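Local coordinates for SPbeta prophage-derived uncharacterized protein YorR (Bacillus subtilis, PDB 3KB2), which is of uncharacterised function but binds a guanosine phosphate with magnesium in a P-loop kinase fold, consistent with a nucleoside monophosphate kinase such as dTMP kinase, at residues K51-D56 with R86-K91; C12-V17 with I60-Y65; A71-D76 with L129-E134; S106-R111 with K123-I128. One frame throughout, in Å; residues are numbered along the deposited sequence.

Contact 1 of 4, residues K51-D56 with R86-K91; sequences KLADED and RFIEDK
Lys91 reaches Asp54 because its CG stands anti to the backbone N (chi1 -178°) and the rest of the chain is fully extended, carrying the ammonium group from helix 82-92 to the type I beta turn Leu52 to Glu55. Asp54 answers with CG beside its own backbone N, anti to the carbonyl carbon (chi1 -75°); although its CB points away from the helix, this turn of the side chain swings the carboxylate back toward it. The two side chains cross at a slant, and NZ of Lys91 lies 2.9 Å from OD1 of Asp54, a salt bridge whose hydrogen bond is weak. OD2 of Asp54 stands farther off, 3.3 Å from the same NZ, so the grip is one-sided. A weak hydrogen bond to the carbonyl of Asn50 gives the ammonium group a second partner. Both helices flank the parallel sheet of a P-loop kinase fold, and the contact is made at the C-terminal part of helix 42-52, ahead of strand 58-61. Glu55 N closes the turn on Leu52 O at 2.9 Å. Beside the ion pair the contact is apolar. Ala53 directs its CB at the helix and meets CD of Lys91 at 3.8 Å, so the lysine lays its methylenes over the alanine before its tip reaches the acid. On the inner side the same Ala53 CB touches CG2 of Ile88 at 4.2 Å, and Ile88 continues inward against Phe46 and Phe49 of helix 42-52, while the carboxylate of Asp54 remains at the exposed margin.

Contact 2 of 4, residues C12-V17 with I60-Y65; sequences CFKSTV and IDRFVY. With MG (magnesium ion), chain D; G3D (guanosine-3'-monophosphate-5'-diphosphate), chain C.
Ser15 OG donates a hydrogen bond to Asp61 OD1 (2.5 Å) and coordinates magnesium (2.3 Å), joining the start of helix 14-25 to the end of strand 58-61. The serine meets the syn lone pair of OD1, on the side of the other carboxylate oxygen. G3D O3B, 2.2 Å from magnesium, and four waters complete a six-ligand shell. Asp61 stays in the second shell: its OD2 accepts a hydrogen bond from metal-bound water 1 at 2.6 Å. With CG anti to the backbone N (chi1 -170°), the carboxylate reaches both the serine and this water.

The phosphates rest in the P-loop, where backbone N-H groups of Cys12 and Lys14 converge on G3D O2B and that of Ser15 binds O3B. Lys14 bends at chi3 and chi4 to bring NZ to O2B at 3.2 Å; its CE lies 3.6 Å from Arg62 CG, and NZ also bonds to Pro9 O. Thr16 grips O1A twice, through N and through OG1, the latter at 2.7 Å. Farther out, the guanine lies over one face of the Phe13 ring, offset toward its rim, with C5 3.5 Å above the plane. Behind Asp61, backbone bonds to Ile30 and Gly32 tie its strand to the neighbouring one.

Lysine, backbone N-H groups, helix start and metal together would offset the diphosphate's negative charge, while Asp61 acts on the magnesium through serine and water, consistent with a Walker A motif and a Walker B-like acid.

Contact 3 of 4, residues A71-D76 with L129-E134; sequences AKKFKD and LELYRE
Lys73, in the loop after helix 64-70, sends its CB toward helix 122-137, where its side chain meets Leu131. The chain bends at chi2 (61°), which turns CD in toward the leucine, where it lies 3.8 Å from Leu131 CD1. CE comes closer to the same methyl, at 3.6 Å, so one branch of the leucine is covered by the last two methylenes of the lysine. A second bend, at chi4 (59°), sets the direction of NZ, which goes on to the neighbouring turn of the helix: it is hydrogen-bonded to Ser127 OG and forms a long, weak ion pair with Asp124. Lys72 adds a looser touch, its CB 4.3 Å from Leu131 CD1, while its ammonium end turns off from the helix. On the helix itself Arg133 NH2 holds Glu130 OE2 at 2.8 Å, the oxygen lying in the guanidinium plane.

Backbone hydrogen bonds from Lys73 and Lys75 join the loop to the second subunit. The contact is thus a surface patch where the loop leaving helix 64-70 leans on helix 122-137; Leu131 also packs on Val69 of helix 64-70, and its neighbour Tyr132 reaches Tyr100 of strand 96-102.

Contact 4 of 4, residues S106-R111 with K123-I128; sequences SVIKKR and KDIDSI
Ile108 and Ile125 form the close-packed part of this contact, meeting through their CG2 methyls at 3.9 Å. In both residues CG2 stands anti to the backbone N, and both direct CB toward the opposite helix. Ile108, which is buried, then turns its far end away, toward Cys12 and Ala103, so the CG2 branch serves the helix pair while CD1 goes to the P-loop side. Lys109 has a looser touch through CG, 4.4 Å from Ile125 CG2, and its side chain also packs on Ile120. Packing on the inner side is continued by Leu112 of helix 105-115, which also touches Ile125.

The helices are consecutive in the chain, 105-115 and 122-137, and their short segments approach to 10.5 Å between axes, at 125° between their N-to-C directions, nearer to perpendicular than to antiparallel. In P-loop kinases of the nucleoside monophosphate kinase type, the region between two such helices commonly forms a lid over the phosphate site; the chain between these two, which includes Ile120, is consistent with that role.

The looseness lies at the charged end of Lys109, in a partly exposed pair. Lys109 stretches its extended chain across toward helix 122-137 and brings NZ toward Asp126 at nearly a right angle, but the distance to OD2 is 3.8 Å and to OD1 4.0 Å, a long salt bridge without a hydrogen bond. Asp126 also rests against Pro105. On the far flank of helix 122-137, Ser127 OG bonds to Asp124 O at 2.8 Å, and this carbonyl also takes the N-H of Ile128.

Contact 2 holds the nucleotide and magnesium, and the others lie around it. Contact 1 is about 17 Å away by centres yet touches it: Glu89 OE2 is 2.7 Å from Tyr65 OH, a probable hydrogen bond, and Leu52 packs on Phe63. On the nucleotide side, contact 4 also has its centre about 17 Å from that of contact 2; Ile108 CD1 meets Cys12 SG at 3.4 Å, and Arg111 lies against Phe13, one face of which is covered by the guanine. Contacts 3 and 4 share helix 122-137, with centres about 13 Å apart, and Lys73 spans both. Contacts 1 and 4 lie on opposite sides of the chain's centre, their nearest atoms about 17 Å apart.

Contact 1 of 4, residues K51-D56 with R86-K91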
# COMPACT_ATOMS: atom_id res chain seq x y z
N LYS A 51 12.93 -9.52 21.10
CA LYS A 51 12.17 -9.33 22.33
C LYS A 51 10.87 -10.10 22.26
O LYS A 51 10.45 -10.72 23.23
CB LYS A 51 11.85 -7.85 22.56
CG LYS A 51 13.02 -7.02 23.03
CD LYS A 51 12.67 -5.55 22.96
CE LYS A 51 13.94 -4.71 23.02
NZ LYS A 51 13.68 -3.26 22.77
N LEU A 52 10.22 -10.07 21.10
CA LEU A 52 8.98 -10.80 20.97
C LEU A 52 9.30 -12.27 21.15
O LEU A 52 8.53 -13.00 21.76
CB LEU A 52 8.35 -10.57 19.60
CG LEU A 52 7.93 -9.12 19.38
CD1 LEU A 52 7.34 -8.97 17.98
CD2 LEU A 52 6.92 -8.72 20.46
N ALA A 53 10.45 -12.70 20.64
CA ALA A 53 10.85 -14.09 20.75
C ALA A 53 11.00 -14.56 22.19
O ALA A 53 11.04 -15.76 22.46
CB ALA A 53 12.14 -14.33 19.99
N ASP A 54 11.08 -13.62 23.12
CA ASP A 54 11.19 -13.99 24.53
C ASP A 54 9.81 -14.23 25.12
O ASP A 54 9.66 -14.98 26.08
CB ASP A 54 11.91 -12.89 25.31
CG ASP A 54 13.39 -12.88 25.05
OD1 ASP A 54 14.02 -13.95 25.18
OD2 ASP A 54 13.94 -11.80 24.73
N GLU A 55 8.80 -13.59 24.54
CA GLU A 55 7.43 -13.72 25.00
C GLU A 55 6.90 -15.14 24.83
O GLU A 55 7.45 -15.94 24.06
CB GLU A 55 6.51 -12.75 24.24
CG GLU A 55 6.34 -11.35 24.85
CD GLU A 55 5.69 -11.36 26.24
OE1 GLU A 55 5.03 -10.36 26.61
OE2 GLU A 55 5.85 -12.37 26.97
N ASP A 56 5.84 -15.44 25.58
CA ASP A 56 5.19 -16.74 25.51
C ASP A 56 3.76 -16.55 25.97
O ASP A 56 3.46 -15.62 26.72
CB ASP A 56 5.92 -17.77 26.39
CG ASP A 56 5.44 -19.19 26.14
OD1 ASP A 56 4.99 -19.49 25.01
OD2 ASP A 56 5.53 -20.03 27.05
N ARG A 86 17.14 -17.39 11.32
CA ARG A 86 17.45 -18.71 11.84
C ARG A 86 17.60 -18.65 13.36
O ARG A 86 17.21 -19.56 14.07
CB ARG A 86 18.73 -19.20 11.16
CG ARG A 86 19.21 -20.56 11.55
CD ARG A 86 20.34 -20.99 10.64
NE ARG A 86 21.45 -20.04 10.63
CZ ARG A 86 21.90 -19.41 9.55
NH1 ARG A 86 21.34 -19.63 8.36
NH2 ARG A 86 22.93 -18.58 9.64
N PHE A 87 18.16 -17.56 13.86
CA PHE A 87 18.35 -17.40 15.30
C PHE A 87 17.00 -17.31 16.01
O PHE A 87 16.79 -17.96 17.03
CB PHE A 87 19.19 -16.14 15.56
CG PHE A 87 19.38 -15.82 17.01
CD1 PHE A 87 18.49 -14.99 17.68
CD2 PHE A 87 20.46 -16.33 17.71
CE1 PHE A 87 18.67 -14.68 19.02
CE2 PHE A 87 20.65 -16.03 19.06
CZ PHE A 87 19.75 -15.20 19.72
N ILE A 88 16.09 -16.52 15.47
CA ILE A 88 14.76 -16.37 16.08
C ILE A 88 13.96 -17.66 16.08
O ILE A 88 13.26 -17.96 17.04
CB ILE A 88 13.95 -15.28 15.36
CG1 ILE A 88 14.62 -13.92 15.59
CG2 ILE A 88 12.53 -15.25 15.87
CD1 ILE A 88 14.05 -12.83 14.72
N GLU A 89 14.07 -18.43 15.00
CA GLU A 89 13.36 -19.70 14.89
C GLU A 89 13.84 -20.69 15.96
O GLU A 89 13.04 -21.30 16.66
CB GLU A 89 13.57 -20.30 13.50
CG GLU A 89 13.05 -19.41 12.39
CD GLU A 89 13.24 -20.03 11.03
OE1 GLU A 89 14.39 -20.41 10.71
OE2 GLU A 89 12.25 -20.13 10.27
N ASP A 90 15.15 -20.84 16.07
CA ASP A 90 15.71 -21.75 17.06
C ASP A 90 15.28 -21.32 18.46
O ASP A 90 15.00 -22.14 19.33
CB ASP A 90 17.24 -21.76 16.96
CG ASP A 90 17.88 -22.60 18.05
OD1 ASP A 90 17.76 -23.84 18.02
OD2 ASP A 90 18.51 -22.00 18.95
N LYS A 91 15.20 -20.02 18.66
CA LYS A 91 14.83 -19.49 19.96
C LYS A 91 13.38 -19.77 20.41
O LYS A 91 13.10 -19.81 21.61
CB LYS A 91 15.11 -17.99 19.97
CG LYS A 91 14.81 -17.30 21.27
CD LYS A 91 15.32 -15.88 21.28
CE LYS A 91 14.95 -15.21 22.58
NZ LYS A 91 15.66 -13.93 22.81

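Contact 2 of 4, residues C12-V17 with I60-Y65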
# COMPACT_ATOMS: atom_id res chain seq x y z
N CYS A 12 -7.27 -12.33 5.48
CA CYS A 12 -7.31 -13.78 5.62
C CYS A 12 -7.67 -14.17 7.04
O CYS A 12 -7.23 -15.21 7.54
CB CYS A 12 -5.97 -14.39 5.20
SG CYS A 12 -5.68 -14.34 3.40
N PHE A 13 -8.47 -13.33 7.69
CA PHE A 13 -8.95 -13.58 9.04
C PHE A 13 -7.90 -13.56 10.15
O PHE A 13 -8.21 -13.92 11.28
CB PHE A 13 -9.71 -14.92 9.08
CG PHE A 13 -10.75 -15.10 7.98
CD1 PHE A 13 -11.29 -14.00 7.31
CD2 PHE A 13 -11.25 -16.37 7.68
CE1 PHE A 13 -12.30 -14.17 6.35
CE2 PHE A 13 -12.27 -16.53 6.72
CZ PHE A 13 -12.78 -15.44 6.07
N LYS A 14 -6.68 -13.13 9.85
CA LYS A 14 -5.63 -13.12 10.86
C LYS A 14 -6.01 -12.43 12.17
O LYS A 14 -5.94 -13.04 13.24
CB LYS A 14 -4.34 -12.52 10.30
CG LYS A 14 -3.80 -13.31 9.11
CD LYS A 14 -2.35 -12.99 8.80
CE LYS A 14 -2.12 -11.49 8.66
NZ LYS A 14 -3.07 -10.92 7.69
N SER A 15 -6.44 -11.18 12.08
CA SER A 15 -6.81 -10.42 13.28
C SER A 15 -8.05 -10.92 13.99
O SER A 15 -8.17 -10.82 15.22
CB SER A 15 -6.97 -8.95 12.90
OG SER A 15 -5.69 -8.44 12.56
N THR A 16 -8.98 -11.46 13.21
CA THR A 16 -10.22 -12.02 13.74
C THR A 16 -9.83 -13.28 14.51
O THR A 16 -10.21 -13.45 15.67
CB THR A 16 -11.18 -12.40 12.59
OG1 THR A 16 -11.44 -11.23 11.80
CG2 THR A 16 -12.51 -12.94 13.12
N VAL A 17 -9.07 -14.16 13.87
CA VAL A 17 -8.65 -15.39 14.54
C VAL A 17 -7.93 -15.03 15.83
O VAL A 17 -8.21 -15.60 16.88
CB VAL A 17 -7.70 -16.23 13.65
CG1 VAL A 17 -7.05 -17.33 14.47
CG2 VAL A 17 -8.50 -16.84 12.52
N ILE A 60 0.91 -13.44 18.13
CA ILE A 60 1.60 -12.44 17.32
C ILE A 60 0.93 -12.35 15.95
O ILE A 60 1.04 -13.27 15.13
CB ILE A 60 3.10 -12.80 17.16
CG1 ILE A 60 3.77 -12.82 18.55
CG2 ILE A 60 3.78 -11.82 16.21
CD1 ILE A 60 5.26 -13.11 18.54
N ASP A 61 0.24 -11.24 15.71
CA ASP A 61 -0.46 -10.98 14.45
C ASP A 61 0.57 -10.41 13.47
O ASP A 61 0.86 -9.22 13.50
CB ASP A 61 -1.59 -9.96 14.71
CG ASP A 61 -2.54 -9.79 13.53
OD1 ASP A 61 -3.58 -9.15 13.72
OD2 ASP A 61 -2.24 -10.29 12.42
N ARG A 62 1.13 -11.29 12.63
CA ARG A 62 2.16 -10.94 11.65
C ARG A 62 3.52 -10.86 12.35
O ARG A 62 3.66 -10.17 13.36
CB ARG A 62 1.84 -9.62 10.96
CG ARG A 62 0.54 -9.68 10.18
CD ARG A 62 0.65 -8.89 8.90
NE ARG A 62 0.90 -7.49 9.17
CZ ARG A 62 0.95 -6.55 8.23
NH1 ARG A 62 0.77 -6.87 6.95
NH2 ARG A 62 1.17 -5.29 8.57
N PHE A 63 4.51 -11.56 11.81
CA PHE A 63 5.82 -11.61 12.44
C PHE A 63 7.00 -11.60 11.45
O PHE A 63 6.97 -10.87 10.46
CB PHE A 63 5.83 -12.85 13.36
CG PHE A 63 6.90 -12.83 14.42
CD1 PHE A 63 7.41 -11.64 14.92
CD2 PHE A 63 7.40 -14.03 14.93
CE1 PHE A 63 8.40 -11.64 15.91
CE2 PHE A 63 8.38 -14.04 15.91
CZ PHE A 63 8.88 -12.84 16.40
N VAL A 64 8.03 -12.40 11.73
CA VAL A 64 9.24 -12.47 10.90
C VAL A 64 9.00 -12.86 9.44
O VAL A 64 9.72 -12.41 8.56
CB VAL A 64 10.31 -13.44 11.49
CG1 VAL A 64 10.82 -12.93 12.84
CG2 VAL A 64 9.72 -14.85 11.65
N TYR A 65 8.01 -13.69 9.17
CA TYR A 65 7.77 -14.10 7.80
C TYR A 65 7.18 -12.98 6.96
O TYR A 65 7.60 -12.77 5.83
CB TYR A 65 6.93 -15.37 7.77
CG TYR A 65 7.64 -16.48 8.50
CD1 TYR A 65 8.89 -16.96 8.05
CD2 TYR A 65 7.13 -17.00 9.69
CE1 TYR A 65 9.60 -17.90 8.77
CE2 TYR A 65 7.83 -17.95 10.41
CZ TYR A 65 9.06 -18.39 9.96
OH TYR A 65 9.74 -19.33 10.72
MG MG D . -5.05 -7.53 10.53
PB G3D C . -6.76 -9.67 8.28
O1B G3D C . -6.25 -8.65 7.25
O2B G3D C . -6.21 -11.02 8.21
O3B G3D C . -6.51 -9.04 9.79
PA G3D C . -9.38 -9.71 9.44
O3A G3D C . -8.32 -9.73 8.24
O1A G3D C . -9.17 -10.81 10.38
O2A G3D C . -9.41 -8.27 9.97
O5' G3D C . -10.78 -10.09 8.63
C5' G3D C . -10.87 -9.33 7.35
C4' G3D C . -12.46 -9.40 7.22
O4' G3D C . -13.01 -10.71 6.99
C3' G3D C . -13.28 -8.83 8.25
O3' G3D C . -14.33 -8.05 7.75
C2' G3D C . -13.73 -9.95 9.24
O2' G3D C . -14.89 -9.70 9.81
C1' G3D C . -14.05 -11.02 7.93
N9 G3D C . -14.17 -12.41 8.51
C8 G3D C . -13.55 -12.80 9.68
N7 G3D C . -13.98 -14.09 9.70
C5 G3D C . -14.91 -14.43 8.71
C6 G3D C . -15.48 -15.53 8.53
O6 G3D C . -15.50 -16.71 9.01
N1 G3D C . -16.30 -15.49 7.27
C2 G3D C . -16.30 -14.36 6.66
N2 G3D C . -17.06 -14.36 5.37
N3 G3D C . -15.63 -13.23 6.81
C4 G3D C . -14.97 -13.35 7.96
P1 G3D C . -14.62 -6.76 8.06
O4P G3D C . -15.57 -6.68 9.12
O5P G3D C . -15.34 -6.27 6.70
O6P G3D C . -13.48 -5.74 8.10
O HOH W 1 -3.21 -8.85 10.49
O HOH W 2 -7.33 -6.92 10.62
O HOH W 3 -4.52 -5.44 11.30
O HOH W 4 -4.52 -6.97 8.41

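Contact 3 of 4, residues A71-D76 with L129-E134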
# COMPACT_ATOMS: atom_id res chain seq x y z
N ALA A 71 9.62 -6.83 2.63
CA ALA A 71 10.93 -6.23 2.45
C ALA A 71 11.30 -6.26 0.97
O ALA A 71 12.14 -5.50 0.50
CB ALA A 71 11.97 -6.99 3.27
N LYS A 72 10.64 -7.14 0.23
CA LYS A 72 10.88 -7.26 -1.19
C LYS A 72 9.93 -6.35 -1.98
O LYS A 72 9.98 -6.32 -3.21
CB LYS A 72 10.70 -8.71 -1.64
CG LYS A 72 11.56 -9.71 -0.89
CD LYS A 72 13.04 -9.46 -1.11
CE LYS A 72 13.88 -10.46 -0.32
NZ LYS A 72 15.33 -10.12 -0.37
N LYS A 73 9.07 -5.61 -1.28
CA LYS A 73 8.11 -4.73 -1.95
C LYS A 73 8.28 -3.24 -1.67
O LYS A 73 7.94 -2.41 -2.52
CB LYS A 73 6.68 -5.14 -1.59
CG LYS A 73 5.94 -5.90 -2.68
CD LYS A 73 6.63 -7.21 -3.02
CE LYS A 73 5.93 -7.94 -4.17
NZ LYS A 73 5.88 -7.14 -5.43
N PHE A 74 8.80 -2.90 -0.50
CA PHE A 74 8.97 -1.50 -0.13
C PHE A 74 10.43 -1.10 -0.01
O PHE A 74 11.27 -1.91 0.38
CB PHE A 74 8.27 -1.21 1.20
CG PHE A 74 6.79 -1.41 1.17
CD1 PHE A 74 6.00 -0.72 0.26
CD2 PHE A 74 6.17 -2.31 2.04
CE1 PHE A 74 4.63 -0.90 0.21
CE2 PHE A 74 4.80 -2.50 2.00
CZ PHE A 74 4.02 -1.80 1.08
N LYS A 75 10.71 0.15 -0.34
CA LYS A 75 12.08 0.64 -0.24
C LYS A 75 12.31 1.13 1.19
O LYS A 75 11.35 1.40 1.92
CB LYS A 75 12.33 1.79 -1.23
CG LYS A 75 12.33 1.36 -2.70
CD LYS A 75 12.84 2.49 -3.61
CE LYS A 75 12.99 2.04 -5.06
NZ LYS A 75 13.45 3.12 -5.99
N ASP A 76 13.58 1.23 1.57
CA ASP A 76 13.96 1.66 2.91
C ASP A 76 13.15 0.86 3.93
O ASP A 76 12.65 1.40 4.92
CB ASP A 76 13.71 3.16 3.10
CG ASP A 76 14.50 4.02 2.11
OD1 ASP A 76 15.72 3.79 1.93
OD2 ASP A 76 13.90 4.96 1.52
N LEU A 129 1.03 -12.89 -2.76
CA LEU A 129 0.51 -14.19 -2.38
C LEU A 129 1.57 -15.26 -2.62
O LEU A 129 1.76 -16.15 -1.80
CB LEU A 129 -0.75 -14.53 -3.18
CG LEU A 129 -2.00 -13.70 -2.90
CD1 LEU A 129 -3.16 -14.23 -3.73
CD2 LEU A 129 -2.35 -13.76 -1.43
N GLU A 130 2.25 -15.16 -3.76
CA GLU A 130 3.29 -16.12 -4.12
C GLU A 130 4.48 -16.04 -3.19
O GLU A 130 5.04 -17.07 -2.83
CB GLU A 130 3.78 -15.87 -5.55
CG GLU A 130 3.38 -16.95 -6.55
CD GLU A 130 3.79 -18.34 -6.10
OE1 GLU A 130 4.97 -18.54 -5.72
OE2 GLU A 130 2.92 -19.25 -6.13
N LEU A 131 4.86 -14.83 -2.80
CA LEU A 131 5.98 -14.62 -1.89
C LEU A 131 5.70 -15.33 -0.57
O LEU A 131 6.57 -16.00 -0.02
CB LEU A 131 6.21 -13.13 -1.64
CG LEU A 131 7.19 -12.41 -2.56
CD1 LEU A 131 7.11 -10.90 -2.41
CD2 LEU A 131 8.59 -12.89 -2.22
N TYR A 132 4.47 -15.18 -0.07
CA TYR A 132 4.06 -15.81 1.17
C TYR A 132 4.18 -17.32 1.06
O TYR A 132 4.74 -17.97 1.94
CB TYR A 132 2.62 -15.43 1.54
CG TYR A 132 2.51 -14.25 2.49
CD1 TYR A 132 2.06 -12.99 2.06
CD2 TYR A 132 2.88 -14.38 3.82
CE1 TYR A 132 2.00 -11.90 2.94
CE2 TYR A 132 2.82 -13.30 4.71
CZ TYR A 132 2.39 -12.07 4.27
OH TYR A 132 2.35 -11.03 5.16
N ARG A 133 3.67 -17.90 -0.01
CA ARG A 133 3.78 -19.35 -0.15
C ARG A 133 5.23 -19.77 -0.09
O ARG A 133 5.58 -20.69 0.66
CB ARG A 133 3.15 -19.83 -1.45
CG ARG A 133 1.65 -19.73 -1.44
CD ARG A 133 1.02 -20.85 -2.24
NE ARG A 133 1.40 -20.80 -3.64
CZ ARG A 133 0.92 -21.64 -4.57
NH1 ARG A 133 0.06 -22.59 -4.22
NH2 ARG A 133 1.30 -21.52 -5.83
N GLU A 134 6.07 -19.09 -0.85
CA GLU A 134 7.50 -19.41 -0.91
C GLU A 134 8.21 -19.22 0.43
O GLU A 134 8.99 -20.08 0.85
CB GLU A 134 8.17 -18.55 -1.98
CG GLU A 134 9.51 -19.09 -2.48
CD GLU A 134 10.09 -18.26 -3.61
OE1 GLU A 134 11.04 -18.73 -4.28
OE2 GLU A 134 9.60 -17.12 -3.84

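Contact 4 of 4, residues S106-R111 with K123-I128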
# COMPACT_ATOMS: atom_id res chain seq x y z
N SER A 106 -8.40 -14.88 -6.29
CA SER A 106 -9.75 -14.42 -6.58
C SER A 106 -10.47 -14.04 -5.29
O SER A 106 -11.08 -12.98 -5.21
CB SER A 106 -10.53 -15.52 -7.31
OG SER A 106 -11.91 -15.23 -7.30
N VAL A 107 -10.38 -14.90 -4.27
CA VAL A 107 -11.01 -14.65 -2.98
C VAL A 107 -10.46 -13.41 -2.29
O VAL A 107 -11.20 -12.62 -1.71
CB VAL A 107 -10.79 -15.85 -2.04
CG1 VAL A 107 -11.56 -15.64 -0.74
CG2 VAL A 107 -11.22 -17.12 -2.73
N ILE A 108 -9.15 -13.26 -2.35
CA ILE A 108 -8.49 -12.11 -1.75
C ILE A 108 -8.94 -10.84 -2.45
O ILE A 108 -9.33 -9.88 -1.80
CB ILE A 108 -6.95 -12.24 -1.87
CG1 ILE A 108 -6.47 -13.46 -1.07
CG2 ILE A 108 -6.26 -10.96 -1.41
CD1 ILE A 108 -6.88 -13.42 0.38
N LYS A 109 -8.90 -10.85 -3.77
CA LYS A 109 -9.31 -9.68 -4.52
C LYS A 109 -10.74 -9.28 -4.17
O LYS A 109 -11.05 -8.09 -4.05
CB LYS A 109 -9.16 -9.96 -6.01
CG LYS A 109 -7.70 -10.16 -6.39
CD LYS A 109 -7.56 -10.66 -7.81
CE LYS A 109 -6.13 -11.06 -8.10
NZ LYS A 109 -6.01 -11.57 -9.49
N LYS A 110 -11.61 -10.27 -4.00
CA LYS A 110 -13.00 -10.02 -3.65
C LYS A 110 -13.09 -9.32 -2.28
O LYS A 110 -13.81 -8.34 -2.12
CB LYS A 110 -13.79 -11.34 -3.59
CG LYS A 110 -15.28 -11.16 -3.35
CD LYS A 110 -15.79 -12.05 -2.22
CE LYS A 110 -15.60 -13.53 -2.51
NZ LYS A 110 -16.37 -13.92 -3.73
N ARG A 111 -12.36 -9.82 -1.31
CA ARG A 111 -12.41 -9.23 0.01
C ARG A 111 -11.89 -7.80 0.01
O ARG A 111 -12.31 -7.00 0.82
CB ARG A 111 -11.64 -10.11 0.99
CG ARG A 111 -12.29 -11.48 1.14
CD ARG A 111 -11.56 -12.38 2.10
NE ARG A 111 -12.25 -13.66 2.20
CZ ARG A 111 -11.71 -14.76 2.70
NH1 ARG A 111 -10.46 -14.76 3.14
NH2 ARG A 111 -12.42 -15.88 2.71
N LYS A 123 -1.96 -7.95 -10.40
CA LYS A 123 -0.59 -8.44 -10.46
C LYS A 123 0.16 -8.32 -9.13
O LYS A 123 0.88 -9.24 -8.73
CB LYS A 123 0.18 -7.73 -11.56
CG LYS A 123 0.04 -8.37 -12.93
CD LYS A 123 1.14 -7.89 -13.86
CE LYS A 123 1.39 -8.89 -14.98
NZ LYS A 123 2.68 -8.63 -15.70
N ASP A 124 0.00 -7.19 -8.45
CA ASP A 124 0.69 -6.98 -7.17
C ASP A 124 0.21 -8.00 -6.15
O ASP A 124 1.01 -8.62 -5.45
CB ASP A 124 0.43 -5.58 -6.61
CG ASP A 124 1.37 -5.24 -5.46
OD1 ASP A 124 1.10 -4.29 -4.70
OD2 ASP A 124 2.41 -5.92 -5.33
N ILE A 125 -1.11 -8.16 -6.07
CA ILE A 125 -1.70 -9.11 -5.14
C ILE A 125 -1.17 -10.51 -5.39
O ILE A 125 -0.95 -11.27 -4.44
CB ILE A 125 -3.24 -9.12 -5.26
CG1 ILE A 125 -3.80 -7.76 -4.88
CG2 ILE A 125 -3.81 -10.22 -4.39
CD1 ILE A 125 -3.38 -7.27 -3.51
N ASP A 126 -0.96 -10.85 -6.65
CA ASP A 126 -0.45 -12.18 -6.99
C ASP A 126 0.97 -12.40 -6.51
O ASP A 126 1.28 -13.44 -5.95
CB ASP A 126 -0.48 -12.41 -8.50
CG ASP A 126 -1.87 -12.52 -9.03
OD1 ASP A 126 -2.60 -13.43 -8.58
OD2 ASP A 126 -2.24 -11.70 -9.89
N SER A 127 1.83 -11.42 -6.76
CA SER A 127 3.23 -11.52 -6.36
C SER A 127 3.37 -11.62 -4.85
O SER A 127 4.27 -12.30 -4.34
CB SER A 127 4.01 -10.32 -6.87
OG SER A 127 3.62 -9.14 -6.20
N ILE A 128 2.48 -10.95 -4.12
CA ILE A 128 2.53 -10.99 -2.67
C ILE A 128 2.09 -12.36 -2.16
O ILE A 128 2.71 -12.91 -1.26
CB ILE A 128 1.63 -9.90 -2.07
CG1 ILE A 128 2.25 -8.53 -2.32
CG2 ILE A 128 1.47 -10.12 -0.57
CD1 ILE A 128 1.43 -7.40 -1.78